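Local coordinates for 14 kDa fatty acid-binding protein (Schistosoma mansoni, PDB 1VYF), which binds long-chain fatty acids such as oleic and arachidonic acid inside a beta-barrel and may take part in their transport, at residues A[17-22]-A[30-35]; A[42-47]-A[51-56]; A[72-77]-A[82-87]; A[96-99]-A[104-107]; A[107-112]-A[116-121]. One frame throughout, in Å; residues are numbered along the deposited sequence. Where two conformers were deposited one is given.

How the interactions relate
Four of the five contacts are antiparallel hairpins of one barrel wall, and interaction 1 is the pair of helices at its mouth. Oleic acid lies between them: its carboxylate meets R109 of interaction 5, while its chain runs past S77 of interaction 3. Interactions 4 and 5 share I107 and join through Q96 OE1 and R109 NH1, 2.9 Å apart. Interactions 3 and 4, with centres about 8 Å apart, meet where E74 OE1 faces Q98 NE2 at 2.7 Å. Interaction 2 packs against the same arginine, M53 CE lying 3.5 Å from R109 NH2. Interaction 1 touches interaction 5 through V21 CG1 and V120 O at 4.0 Å.

Interaction 1. Residues A[17-22]-A[30-35]; sequences NFDAVM and ATRQIG
F18 begins the contact by setting the edge of its ring against the backbone of G35, with CE2 3.8 Å from G35 O. Its CG stands anti to the backbone N (chi1 -167°), which brings the ring edge to G35 and lets the ring make a cation-pi contact with R129 of the fatty-acid site. One residue on, D19 forms a salt bridge with R32, which grips it side-on through NE and NH2, a long donor matched to a short acid on the facing helix. The straighter bond runs from R32 NH2 to the syn lone pair of D19 OD2, 2.7 Å, with the acceptor in the guanidinium plane. R32 NE reaches D19 OD1 at 3.2 Å from above the carboxylate plane, because the two flat groups are inclined by 38°. D19 OD1 takes further bonds from N36 ND2 and from a water (2.8 Å) that accepts from Q33 NE2, which would probably stabilise its negative charge. M22, flexible enough to have been deposited in two conformers, lies against the aliphatic part of R32 and the backbone of G35; its finer distances are doubtful. These helices, their segment axes 10.2 Å apart and nearly antiparallel at 151°, form the helix-turn-helix lid familiar from fatty-acid-binding proteins. T31 and G35 touch oleic acid beneath it, and F18 and V21 rest on A127 of strand 125-133.

Interaction 2. Residues A[42-47]-A[51-56]; sequences VTFTMD and MTMLTE
Strands 42-47 and 51-56 run antiparallel, their segment axes 4.6 Å apart and inclined by 164°. T43 pairs with L54, and T45 with T52, through two backbone hydrogen bonds each; V42-T55, F44-M53 and M46-M51 are the non-hydrogen-bonded pairs. F44 and M53 lie side by side, and M53 CG makes an off-centre CH-pi contact 4.1 Å from the ring centroid. The sulfurs of M53 and M51 add oblique Met-aromatic contacts, the former 4.5 Å from that centroid. This is a beta hairpin of the fatty-acid-binding barrel, and these unbranched methionines suit its apolar interior, following the shape of a ring. V42 CG1 presses tightly on M53 CG at 3.5 Å. On the face of T43, T45 and T52, hydroxyls bond to water or acid: T45 OG1 donates to the syn lone pair of D47 OD2 (2.8 Å), and a water donating to that oxygen (2.7 Å) bonds to T52 OG1, whose stronger partner is T65. A second water lies 2.7 Å from T43 OG1, beside E56 OE1.

Interaction 3. Residues A[72-77]-A[82-87]; sequences FDEKTS and VKSVVE. With OLA (oleic acid), chain B.
F72 and S84 form one rung of an antiparallel beta hairpin, in which the short strand 72-75 pairs with strand 81-88. The backbone bonds come in two reciprocal pairs, F72 with S84 and E74 with V82, as in F72 N to S84 O at 2.8 Å. The strands are strongly twisted, their segment axes inclined by 120°. Among apolar contacts, the F72 ring receives S84 CB over one face, a CH-pi contact 4.1 Å from the centroid. F72 CG stands between the backbone N and the carbonyl carbon (chi1 68°), folding the ring over its neighbour's backbone, with V86 CG2 near its edge. Serine suits this place because only a hydroxyl follows CB: the methylene can lie against the ring while OG turns to E74. V82 CG1 meets T76 CG2 at 3.9 Å, where the strand gives way to a turn. Oleic acid passes nearby, S77 OG lying 3.6 Å from its C14. In the polar part, the inward-facing E74 uses OE1 to hold Q98 NE2 of the next strand but one. The same oxygen accepts from S84 OG at 2.8 Å, met on the anti side, 22° out of the carboxylate plane of E74.

Interaction 4. Residues A[96-99]-A[104-107]; sequences QTQV and TTVI
I107 CD1 lies over one face of the Q98 amide, 3.5 Å above its plane and 3.5 Å from Q98 OE1. The same methyl sits over a face of the Q96 amide, 4.0 Å from Q96 OE1, so an apolar branch rests on two flat polar groups. At their edges, Q98 NE2 donates to E74 OE1 and Q96 OE1 accepts from R109 NH1, an amide being able to do both. With CG anti to the backbone N (chi1 179°) and the chain extended beyond it, Q96 brings its amide oxygen to R109. Q98 OE1 accepts from a water 2.9 Å away that lies 2.8 Å from T105 OG1, and a second water bonded to T105 OG1 lies near Q98 O, so water bridges these buried polar groups. On the outer face T97 CG2 meets T104 CG2 at 3.9 Å, and V99 CG2 packs beside T104 OG1; branched residues suit extended backbone. The main chains pair Q96 with I107 and Q98 with T105, I107 N lying 2.6 Å from Q96 O. Within the FABP barrel this hairpin stands between strand 81-88, hydrogen-bonded to T97 and V99, and strand 115-122, where V120 packs on T105 and T118 on I107.

Interaction 5. Residues A[107-112]-A[116-121]; sequences IVREVD and MKTTVT. With OLA (oleic acid), chain B.
V108 with T119 and E110 with K117 are the doubly hydrogen-bonded pairs of two antiparallel strands, 162° between their directions. On the inner face I107 and T118 lie side by side, their CG2 methyls pressed to 3.5 Å, and I107 CG2 also lies 3.6 Å above one face of the R109 guanidinium, offset toward its rim. R109 is extended from CG to NE, and a near-perpendicular turn at chi4 (88°) sets the guanidinium beside the ligand. This hairpin of the fatty-acid-binding barrel thus places a cationic group at the oleate head, the arginine suiting it by having several N-H groups. R109 NH2 donates to oleic acid O1 at 3.2 Å, somewhat bent (146°). A water in the guanidinium plane accepts from R109 NE (2.9 Å) and donates to the same O1 (2.7 Å); it is also bonded to T118 OG1. R129 NE and Y131 OH complete the carboxylate site, NH1 of R109 being held by Q96. T118 CG2 meets oleic acid C1 at 3.8 Å, and V120 CG2 touches C2.

Interaction 1. Residues A[17-22]-A[30-35]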
# COMPACT_ATOMS: atom_id res chain seq x y z
N ASN A 17 2.95 10.86 10.02
CA ASN A 17 1.90 11.71 9.42
C ASN A 17 0.70 10.99 8.78
O ASN A 17 0.02 11.57 7.93
CB ASN A 17 2.50 12.73 8.44
CG ASN A 17 1.66 14.01 8.33
OD1 ASN A 17 1.14 14.49 9.33
ND2 ASN A 17 1.53 14.56 7.13
N PHE A 18 0.43 9.76 9.20
CA PHE A 18 -0.62 8.96 8.57
C PHE A 18 -2.03 9.43 8.92
O PHE A 18 -2.92 9.35 8.07
CB PHE A 18 -0.44 7.48 8.92
CG PHE A 18 -1.27 6.50 8.08
CD1 PHE A 18 -1.29 6.57 6.69
CD2 PHE A 18 -1.98 5.51 8.69
CE1 PHE A 18 -2.04 5.65 5.93
CE2 PHE A 18 -2.73 4.59 7.93
CZ PHE A 18 -2.73 4.67 6.54
N ASP A 19 -2.24 9.95 10.13
CA ASP A 19 -3.57 10.45 10.45
C ASP A 19 -4.01 11.61 9.55
O ASP A 19 -5.19 11.71 9.21
CB ASP A 19 -3.72 10.83 11.90
CG ASP A 19 -5.19 11.03 12.28
OD1 ASP A 19 -5.91 10.01 12.37
OD2 ASP A 19 -5.70 12.17 12.49
N ALA A 20 -3.08 12.47 9.15
CA ALA A 20 -3.39 13.56 8.22
C ALA A 20 -3.96 13.02 6.89
O ALA A 20 -4.80 13.67 6.24
CB ALA A 20 -2.15 14.39 7.95
N VAL A 21 -3.50 11.85 6.46
CA VAL A 21 -3.98 11.36 5.15
C VAL A 21 -5.29 10.64 5.28
O VAL A 21 -6.14 10.81 4.41
CB VAL A 21 -2.98 10.52 4.27
CG1 VAL A 21 -1.53 10.86 4.46
CG2 VAL A 21 -3.29 9.01 4.28
N MET A 22 -5.52 9.89 6.34
CA MET A 22 -6.84 9.26 6.39
C MET A 22 -7.93 10.21 6.75
O MET A 22 -9.06 9.94 6.45
CB MET A 22 -6.94 7.94 7.13
CG MET A 22 -5.87 7.63 7.95
SD MET A 22 -6.27 8.44 9.36
CE MET A 22 -5.58 7.00 10.52
N ALA A 30 -13.42 5.77 13.96
CA ALA A 30 -13.08 4.48 14.55
C ALA A 30 -12.09 3.68 13.69
O ALA A 30 -11.20 3.02 14.22
CB ALA A 30 -14.35 3.64 14.83
N THR A 31 -12.25 3.71 12.37
CA THR A 31 -11.30 3.05 11.48
C THR A 31 -9.94 3.77 11.49
O THR A 31 -8.89 3.12 11.34
CB THR A 31 -11.84 2.94 10.05
OG1 THR A 31 -13.02 2.13 10.05
CG2 THR A 31 -10.84 2.15 9.18
N ARG A 32 -9.97 5.09 11.63
CA ARG A 32 -8.74 5.88 11.74
C ARG A 32 -7.94 5.43 12.96
O ARG A 32 -6.72 5.22 12.86
CB ARG A 32 -9.05 7.38 11.80
CG ARG A 32 -9.15 8.01 10.46
CD ARG A 32 -9.69 9.44 10.45
NE ARG A 32 -8.82 10.34 11.19
CZ ARG A 32 -9.25 11.35 11.93
NH1 ARG A 32 -10.54 11.64 12.00
NH2 ARG A 32 -8.38 12.11 12.59
N GLN A 33 -8.62 5.21 14.08
CA GLN A 33 -7.91 4.81 15.30
C GLN A 33 -7.25 3.45 15.11
O GLN A 33 -6.10 3.26 15.55
CB GLN A 33 -8.80 4.79 16.55
CG GLN A 33 -9.44 6.15 16.98
CD GLN A 33 -8.59 7.39 16.72
OE1 GLN A 33 -7.64 7.67 17.45
NE2 GLN A 33 -8.93 8.15 15.69
N ILE A 34 -7.97 2.50 14.51
CA ILE A 34 -7.41 1.20 14.13
C ILE A 34 -6.21 1.39 13.20
O ILE A 34 -5.16 0.78 13.42
CB ILE A 34 -8.48 0.26 13.47
CG1 ILE A 34 -9.56 -0.13 14.49
CG2 ILE A 34 -7.85 -1.04 12.91
CD1 ILE A 34 -10.89 -0.53 13.83
N GLY A 35 -6.35 2.24 12.19
CA GLY A 35 -5.27 2.54 11.25
C GLY A 35 -4.03 3.17 11.88
O GLY A 35 -2.90 2.96 11.38
O HOH W 1 -6.87 10.38 14.94

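Interaction 2. Residues A[42-47]-A[51-56]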
# COMPACT_ATOMS: atom_id res chain seq x y z
N VAL A 42 2.87 -7.50 5.22
CA VAL A 42 2.59 -7.46 3.79
C VAL A 42 3.49 -8.49 3.08
O VAL A 42 4.68 -8.57 3.31
CB VAL A 42 2.76 -6.05 3.21
CG1 VAL A 42 2.50 -6.01 1.72
CG2 VAL A 42 1.81 -5.07 3.90
N THR A 43 2.89 -9.33 2.26
CA THR A 43 3.60 -10.36 1.53
C THR A 43 3.47 -10.08 0.03
O THR A 43 2.38 -9.88 -0.47
CB THR A 43 3.01 -11.75 1.86
OG1 THR A 43 3.10 -12.01 3.27
CG2 THR A 43 3.81 -12.89 1.21
N PHE A 44 4.57 -10.11 -0.70
CA PHE A 44 4.53 -9.99 -2.16
C PHE A 44 4.96 -11.31 -2.81
O PHE A 44 5.94 -11.90 -2.40
CB PHE A 44 5.49 -8.91 -2.68
CG PHE A 44 5.09 -7.50 -2.32
CD1 PHE A 44 5.51 -6.92 -1.14
CD2 PHE A 44 4.29 -6.74 -3.17
CE1 PHE A 44 5.12 -5.60 -0.80
CE2 PHE A 44 3.89 -5.43 -2.82
CZ PHE A 44 4.32 -4.87 -1.65
N THR A 45 4.22 -11.75 -3.81
CA THR A 45 4.68 -12.83 -4.70
C THR A 45 4.51 -12.34 -6.13
O THR A 45 3.70 -11.46 -6.40
CB THR A 45 3.90 -14.14 -4.47
OG1 THR A 45 2.54 -13.98 -4.87
CG2 THR A 45 3.79 -14.45 -3.03
N MET A 46 5.31 -12.89 -7.04
CA MET A 46 5.25 -12.52 -8.45
C MET A 46 5.09 -13.82 -9.24
O MET A 46 5.97 -14.69 -9.18
CB MET A 46 6.52 -11.75 -8.88
CG MET A 46 6.52 -11.24 -10.32
SD MET A 46 5.44 -9.84 -10.66
CE MET A 46 6.58 -8.61 -11.15
N ASP A 47 3.93 -13.95 -9.88
CA ASP A 47 3.51 -15.16 -10.58
C ASP A 47 3.07 -14.80 -12.00
O ASP A 47 1.88 -14.56 -12.25
CB ASP A 47 2.35 -15.80 -9.81
CG ASP A 47 2.64 -15.97 -8.32
OD1 ASP A 47 3.23 -17.02 -7.94
OD2 ASP A 47 2.32 -15.08 -7.48
N MET A 51 1.56 -9.57 -10.15
CA MET A 51 2.02 -9.47 -8.77
C MET A 51 0.83 -9.55 -7.83
O MET A 51 -0.24 -9.02 -8.14
CB MET A 51 2.71 -8.13 -8.56
CG MET A 51 3.21 -7.90 -7.16
SD MET A 51 4.28 -6.42 -7.08
CE MET A 51 5.80 -7.14 -6.80
N THR A 52 1.03 -10.19 -6.69
CA THR A 52 0.03 -10.25 -5.63
C THR A 52 0.58 -9.70 -4.31
O THR A 52 1.64 -10.12 -3.85
CB THR A 52 -0.49 -11.70 -5.46
OG1 THR A 52 -1.20 -12.09 -6.65
CG2 THR A 52 -1.57 -11.77 -4.37
N MET A 53 -0.15 -8.76 -3.73
CA MET A 53 0.17 -8.23 -2.41
C MET A 53 -0.87 -8.66 -1.38
O MET A 53 -2.03 -8.36 -1.52
CB MET A 53 0.22 -6.70 -2.51
CG MET A 53 0.66 -6.02 -1.22
SD MET A 53 0.75 -4.19 -1.44
CE MET A 53 -0.77 -3.73 -0.69
N LEU A 54 -0.47 -9.38 -0.35
CA LEU A 54 -1.36 -9.78 0.73
C LEU A 54 -1.07 -8.93 1.95
O LEU A 54 0.08 -8.86 2.37
CB LEU A 54 -1.12 -11.25 1.10
CG LEU A 54 -1.72 -11.85 2.36
CD1 LEU A 54 -3.25 -11.92 2.26
CD2 LEU A 54 -1.15 -13.21 2.57
N THR A 55 -2.10 -8.31 2.51
CA THR A 55 -1.99 -7.56 3.77
C THR A 55 -2.72 -8.29 4.90
O THR A 55 -3.89 -8.62 4.76
CB THR A 55 -2.58 -6.16 3.54
OG1 THR A 55 -1.86 -5.50 2.47
CG2 THR A 55 -2.34 -5.23 4.74
N GLU A 56 -2.04 -8.55 6.00
CA GLU A 56 -2.62 -9.25 7.13
C GLU A 56 -2.51 -8.38 8.37
O GLU A 56 -1.48 -7.77 8.64
CB GLU A 56 -1.92 -10.60 7.35
CG GLU A 56 -2.08 -11.55 6.16
CD GLU A 56 -1.23 -12.79 6.30
OE1 GLU A 56 0.02 -12.69 6.44
OE2 GLU A 56 -1.81 -13.87 6.30
O HOH W 2 1.07 -10.83 4.69
O HOH W 3 0.60 -13.24 -8.46

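Interaction 3. Residues A[72-77]-A[82-87]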
# COMPACT_ATOMS: atom_id res chain seq x y z
N PHE A 72 -7.67 -1.75 -12.52
CA PHE A 72 -8.46 -2.78 -11.88
C PHE A 72 -9.31 -2.22 -10.74
O PHE A 72 -9.04 -1.13 -10.21
CB PHE A 72 -7.57 -3.93 -11.40
CG PHE A 72 -6.64 -3.57 -10.24
CD1 PHE A 72 -5.35 -3.09 -10.49
CD2 PHE A 72 -7.03 -3.75 -8.92
CE1 PHE A 72 -4.48 -2.78 -9.43
CE2 PHE A 72 -6.16 -3.47 -7.86
CZ PHE A 72 -4.89 -2.97 -8.13
N ASP A 73 -10.35 -2.95 -10.38
CA ASP A 73 -11.24 -2.53 -9.33
C ASP A 73 -10.75 -3.10 -8.00
O ASP A 73 -10.33 -4.26 -7.91
CB ASP A 73 -12.69 -2.98 -9.61
CG ASP A 73 -13.33 -2.21 -10.75
OD1 ASP A 73 -12.99 -1.04 -10.98
OD2 ASP A 73 -14.20 -2.71 -11.48
N GLU A 74 -10.84 -2.27 -6.97
CA GLU A 74 -10.28 -2.56 -5.65
C GLU A 74 -11.25 -2.01 -4.61
O GLU A 74 -11.86 -0.98 -4.82
CB GLU A 74 -8.90 -1.88 -5.49
CG GLU A 74 -8.03 -2.45 -4.36
CD GLU A 74 -6.92 -1.53 -3.90
OE1 GLU A 74 -6.39 -0.74 -4.75
OE2 GLU A 74 -6.58 -1.58 -2.67
N LYS A 75 -11.40 -2.75 -3.51
CA LYS A 75 -12.01 -2.22 -2.29
C LYS A 75 -10.88 -2.08 -1.25
O LYS A 75 -10.15 -3.05 -0.98
CB LYS A 75 -13.12 -3.13 -1.77
CG LYS A 75 -14.01 -2.43 -0.71
CD LYS A 75 -14.86 -3.41 0.13
CE LYS A 75 -16.35 -3.22 -0.12
NZ LYS A 75 -17.18 -3.93 0.90
N THR A 76 -10.75 -0.88 -0.69
CA THR A 76 -9.67 -0.57 0.24
C THR A 76 -10.03 -1.18 1.59
O THR A 76 -11.16 -1.59 1.81
CB THR A 76 -9.47 0.97 0.41
OG1 THR A 76 -10.66 1.58 0.95
CG2 THR A 76 -9.26 1.65 -0.93
N SER A 77 -9.06 -1.20 2.51
CA SER A 77 -9.28 -1.75 3.85
C SER A 77 -10.39 -1.02 4.61
O SER A 77 -11.12 -1.61 5.40
CB SER A 77 -7.97 -1.79 4.67
OG SER A 77 -7.18 -0.62 4.54
N VAL A 82 -12.57 1.75 -5.35
CA VAL A 82 -11.63 2.59 -6.07
C VAL A 82 -11.18 1.89 -7.35
O VAL A 82 -11.25 0.66 -7.47
CB VAL A 82 -10.41 2.93 -5.16
CG1 VAL A 82 -10.88 3.57 -3.85
CG2 VAL A 82 -9.57 1.67 -4.86
N LYS A 83 -10.76 2.70 -8.32
CA LYS A 83 -10.09 2.23 -9.52
C LYS A 83 -8.61 2.44 -9.30
O LYS A 83 -8.19 3.58 -9.07
CB LYS A 83 -10.49 3.06 -10.76
CG LYS A 83 -11.98 3.35 -10.95
CD LYS A 83 -12.19 4.35 -12.14
CE LYS A 83 -11.69 5.80 -11.85
NZ LYS A 83 -10.34 6.15 -12.48
N SER A 84 -7.84 1.36 -9.38
CA SER A 84 -6.42 1.42 -9.20
C SER A 84 -5.60 0.94 -10.39
O SER A 84 -6.05 0.14 -11.20
CB SER A 84 -6.03 0.60 -7.95
OG SER A 84 -6.86 0.96 -6.87
N VAL A 85 -4.39 1.45 -10.50
CA VAL A 85 -3.39 0.89 -11.38
C VAL A 85 -2.05 0.99 -10.66
O VAL A 85 -1.82 1.95 -9.94
CB VAL A 85 -3.31 1.64 -12.73
CG1 VAL A 85 -2.94 3.09 -12.53
CG2 VAL A 85 -2.32 0.96 -13.63
N VAL A 86 -1.22 -0.02 -10.84
CA VAL A 86 0.11 -0.05 -10.26
C VAL A 86 1.07 0.06 -11.44
O VAL A 86 0.91 -0.67 -12.42
CB VAL A 86 0.37 -1.35 -9.47
CG1 VAL A 86 1.78 -1.36 -8.91
CG2 VAL A 86 -0.65 -1.53 -8.34
N GLU A 87 2.01 0.99 -11.37
CA GLU A 87 3.01 1.15 -12.42
C GLU A 87 4.40 0.79 -11.89
O GLU A 87 4.73 1.10 -10.74
CB GLU A 87 2.99 2.59 -12.96
CG GLU A 87 1.70 3.01 -13.65
CD GLU A 87 1.64 2.66 -15.14
OE1 GLU A 87 0.95 3.41 -15.89
OE2 GLU A 87 2.25 1.66 -15.58
C1 OLA B . 0.47 1.17 3.35
O1 OLA B . 0.68 0.21 2.61
O2 OLA B . 1.17 1.19 4.47
C2 OLA B . -0.45 2.36 3.06
C3 OLA B . -1.71 2.14 2.21
C4 OLA B . -2.99 2.76 2.85
C5 OLA B . -3.72 3.84 2.04
C6 OLA B . -4.60 4.75 2.90
C7 OLA B . -6.01 4.24 3.18
C8 OLA B . -6.10 3.37 4.43
C9 OLA B . -7.10 3.90 5.42
C10 OLA B . -7.28 3.36 6.64
C11 OLA B . -6.48 2.19 7.17
C12 OLA B . -7.37 1.17 7.89
C13 OLA B . -6.57 0.14 8.70
C14 OLA B . -5.80 -0.89 7.87
C15 OLA B . -4.34 -0.50 7.61
C16 OLA B . -3.74 -1.27 6.43
C17 OLA B . -3.19 -0.35 5.34
C18 OLA B . -1.74 -0.04 5.61

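Interaction 4. Residues A[96-99]-A[104-107]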
# COMPACT_ATOMS: atom_id res chain seq x y z
N GLN A 96 1.28 3.04 -6.96
CA GLN A 96 -0.13 2.68 -7.03
C GLN A 96 -0.98 3.93 -6.90
O GLN A 96 -0.84 4.72 -5.96
CB GLN A 96 -0.49 1.70 -5.91
CG GLN A 96 -1.95 1.29 -5.88
CD GLN A 96 -2.27 0.29 -4.85
OE1 GLN A 96 -1.45 0.02 -3.98
NE2 GLN A 96 -3.46 -0.31 -4.95
N THR A 97 -1.89 4.10 -7.85
CA THR A 97 -2.81 5.20 -7.83
C THR A 97 -4.19 4.62 -7.55
O THR A 97 -4.60 3.67 -8.21
CB THR A 97 -2.71 5.98 -9.19
OG1 THR A 97 -1.38 6.53 -9.32
CG2 THR A 97 -3.56 7.16 -9.19
N GLN A 98 -4.88 5.15 -6.56
CA GLN A 98 -6.22 4.73 -6.18
C GLN A 98 -7.15 5.91 -6.34
O GLN A 98 -7.01 6.92 -5.67
CB GLN A 98 -6.26 4.25 -4.73
CG GLN A 98 -5.46 3.00 -4.49
CD GLN A 98 -5.58 2.47 -3.05
OE1 GLN A 98 -5.52 3.22 -2.10
NE2 GLN A 98 -5.74 1.16 -2.91
N VAL A 99 -8.13 5.79 -7.22
CA VAL A 99 -9.05 6.89 -7.49
C VAL A 99 -10.42 6.54 -6.94
O VAL A 99 -11.09 5.64 -7.46
CB VAL A 99 -9.11 7.22 -9.01
CG1 VAL A 99 -10.06 8.39 -9.27
CG2 VAL A 99 -7.74 7.54 -9.55
N THR A 104 -7.88 11.17 -4.82
CA THR A 104 -6.92 10.27 -5.43
C THR A 104 -5.76 10.08 -4.46
O THR A 104 -5.26 11.06 -3.92
CB THR A 104 -6.48 10.86 -6.77
OG1 THR A 104 -7.56 10.68 -7.72
CG2 THR A 104 -5.29 10.09 -7.38
N THR A 105 -5.40 8.82 -4.23
CA THR A 105 -4.27 8.43 -3.36
C THR A 105 -3.16 7.85 -4.22
O THR A 105 -3.40 6.95 -5.01
CB THR A 105 -4.71 7.39 -2.36
OG1 THR A 105 -5.86 7.85 -1.65
CG2 THR A 105 -3.57 7.12 -1.28
N VAL A 106 -1.94 8.37 -4.07
CA VAL A 106 -0.79 7.85 -4.76
C VAL A 106 0.09 7.16 -3.69
O VAL A 106 0.41 7.77 -2.66
CB VAL A 106 -0.02 8.90 -5.48
CG1 VAL A 106 1.14 8.29 -6.20
CG2 VAL A 106 -0.93 9.65 -6.47
N ILE A 107 0.37 5.89 -3.92
CA ILE A 107 1.21 5.10 -2.98
C ILE A 107 2.46 4.59 -3.67
O ILE A 107 2.41 3.72 -4.55
CB ILE A 107 0.40 3.91 -2.39
CG1 ILE A 107 -0.94 4.39 -1.86
CG2 ILE A 107 1.23 3.22 -1.28
CD1 ILE A 107 -1.99 3.32 -1.82
O HOH W 4 -6.72 5.35 -0.61
O HOH W 5 -8.19 7.44 -3.10

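Interaction 5. Residues A[107-112]-A[116-121]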
# COMPACT_ATOMS: atom_id res chain seq x y z
N ILE A 107 0.37 5.89 -3.92
CA ILE A 107 1.21 5.10 -2.98
C ILE A 107 2.46 4.59 -3.67
O ILE A 107 2.41 3.72 -4.55
CB ILE A 107 0.40 3.91 -2.39
CG1 ILE A 107 -0.94 4.39 -1.86
CG2 ILE A 107 1.23 3.22 -1.28
CD1 ILE A 107 -1.99 3.32 -1.82
N VAL A 108 3.59 5.15 -3.31
CA VAL A 108 4.86 4.75 -3.86
C VAL A 108 5.49 3.77 -2.84
O VAL A 108 5.44 4.01 -1.64
CB VAL A 108 5.77 5.99 -4.13
CG1 VAL A 108 7.07 5.60 -4.74
CG2 VAL A 108 5.05 7.02 -5.00
N ARG A 109 5.98 2.64 -3.32
CA ARG A 109 6.67 1.63 -2.53
C ARG A 109 8.04 1.43 -3.14
O ARG A 109 8.17 1.10 -4.33
CB ARG A 109 5.91 0.33 -2.55
CG ARG A 109 4.50 0.43 -2.00
CD ARG A 109 3.80 -0.87 -1.83
NE ARG A 109 2.62 -0.78 -1.01
CZ ARG A 109 1.40 -0.48 -1.42
NH1 ARG A 109 1.14 -0.24 -2.69
NH2 ARG A 109 0.41 -0.44 -0.53
N GLU A 110 9.07 1.64 -2.34
CA GLU A 110 10.41 1.52 -2.84
C GLU A 110 11.21 0.67 -1.88
O GLU A 110 11.18 0.93 -0.71
CB GLU A 110 11.02 2.92 -2.95
CG GLU A 110 12.48 2.94 -3.38
CD GLU A 110 12.91 4.25 -4.02
OE1 GLU A 110 12.22 5.27 -3.85
OE2 GLU A 110 13.94 4.24 -4.73
N VAL A 111 11.95 -0.31 -2.40
CA VAL A 111 12.72 -1.24 -1.58
C VAL A 111 14.16 -0.83 -1.63
O VAL A 111 14.72 -0.61 -2.71
CB VAL A 111 12.59 -2.70 -2.06
CG1 VAL A 111 13.57 -3.62 -1.33
CG2 VAL A 111 11.17 -3.19 -1.84
N ASP A 112 14.76 -0.69 -0.45
CA ASP A 112 16.18 -0.40 -0.30
C ASP A 112 16.74 -1.29 0.77
O ASP A 112 16.61 -1.02 1.96
CB ASP A 112 16.41 1.05 0.09
CG ASP A 112 17.91 1.39 0.22
OD1 ASP A 112 18.25 2.50 0.71
OD2 ASP A 112 18.80 0.62 -0.15
N MET A 116 11.31 -1.32 3.08
CA MET A 116 10.40 -0.87 2.07
C MET A 116 9.75 0.39 2.61
O MET A 116 9.13 0.36 3.69
CB MET A 116 9.32 -1.91 1.74
CG MET A 116 8.28 -1.37 0.74
SD MET A 116 7.15 -2.59 0.22
CE MET A 116 5.97 -2.46 1.52
N LYS A 117 9.98 1.49 1.91
CA LYS A 117 9.43 2.78 2.27
C LYS A 117 8.18 2.95 1.47
O LYS A 117 8.22 2.88 0.26
CB LYS A 117 10.41 3.89 1.95
CG LYS A 117 9.82 5.28 2.25
CD LYS A 117 10.80 6.42 2.13
CE LYS A 117 11.43 6.53 0.78
NZ LYS A 117 12.47 7.60 0.78
N THR A 118 7.08 3.23 2.14
CA THR A 118 5.79 3.45 1.44
C THR A 118 5.38 4.91 1.62
O THR A 118 5.11 5.33 2.75
CB THR A 118 4.75 2.50 2.04
OG1 THR A 118 5.14 1.14 1.77
CG2 THR A 118 3.36 2.65 1.39
N THR A 119 5.37 5.71 0.54
CA THR A 119 4.98 7.11 0.64
C THR A 119 3.54 7.23 0.18
O THR A 119 3.23 6.76 -0.91
CB THR A 119 5.93 7.97 -0.17
OG1 THR A 119 7.26 7.84 0.35
CG2 THR A 119 5.62 9.44 -0.03
N VAL A 120 2.68 7.85 0.97
CA VAL A 120 1.25 7.95 0.63
C VAL A 120 0.89 9.42 0.51
O VAL A 120 1.03 10.18 1.46
CB VAL A 120 0.39 7.30 1.70
CG1 VAL A 120 -1.12 7.36 1.33
CG2 VAL A 120 0.85 5.86 1.94
N THR A 121 0.38 9.85 -0.66
CA THR A 121 0.09 11.27 -0.88
C THR A 121 -1.35 11.43 -1.36
O THR A 121 -1.79 10.65 -2.18
CB THR A 121 1.07 11.88 -1.92
OG1 THR A 121 1.05 11.14 -3.16
CG2 THR A 121 2.44 11.68 -1.50
C1 OLA B . 0.47 1.17 3.35
O1 OLA B . 0.68 0.21 2.61
O2 OLA B . 1.17 1.19 4.47
C2 OLA B . -0.45 2.36 3.06
C3 OLA B . -1.71 2.14 2.21
C4 OLA B . -2.99 2.76 2.85
C5 OLA B . -3.72 3.84 2.04
C6 OLA B . -4.60 4.75 2.90
C7 OLA B . -6.01 4.24 3.18
C8 OLA B . -6.10 3.37 4.43
C9 OLA B . -7.10 3.90 5.42
C10 OLA B . -7.28 3.36 6.64
C11 OLA B . -6.48 2.19 7.17
C12 OLA B . -7.37 1.17 7.89
C13 OLA B . -6.57 0.14 8.70
C14 OLA B . -5.80 -0.89 7.87
C15 OLA B . -4.34 -0.50 7.61
C16 OLA B . -3.74 -1.27 6.43
C17 OLA B . -3.19 -0.35 5.34
C18 OLA B . -1.74 -0.04 5.61
O HOH W 6 3.05 -0.94 1.87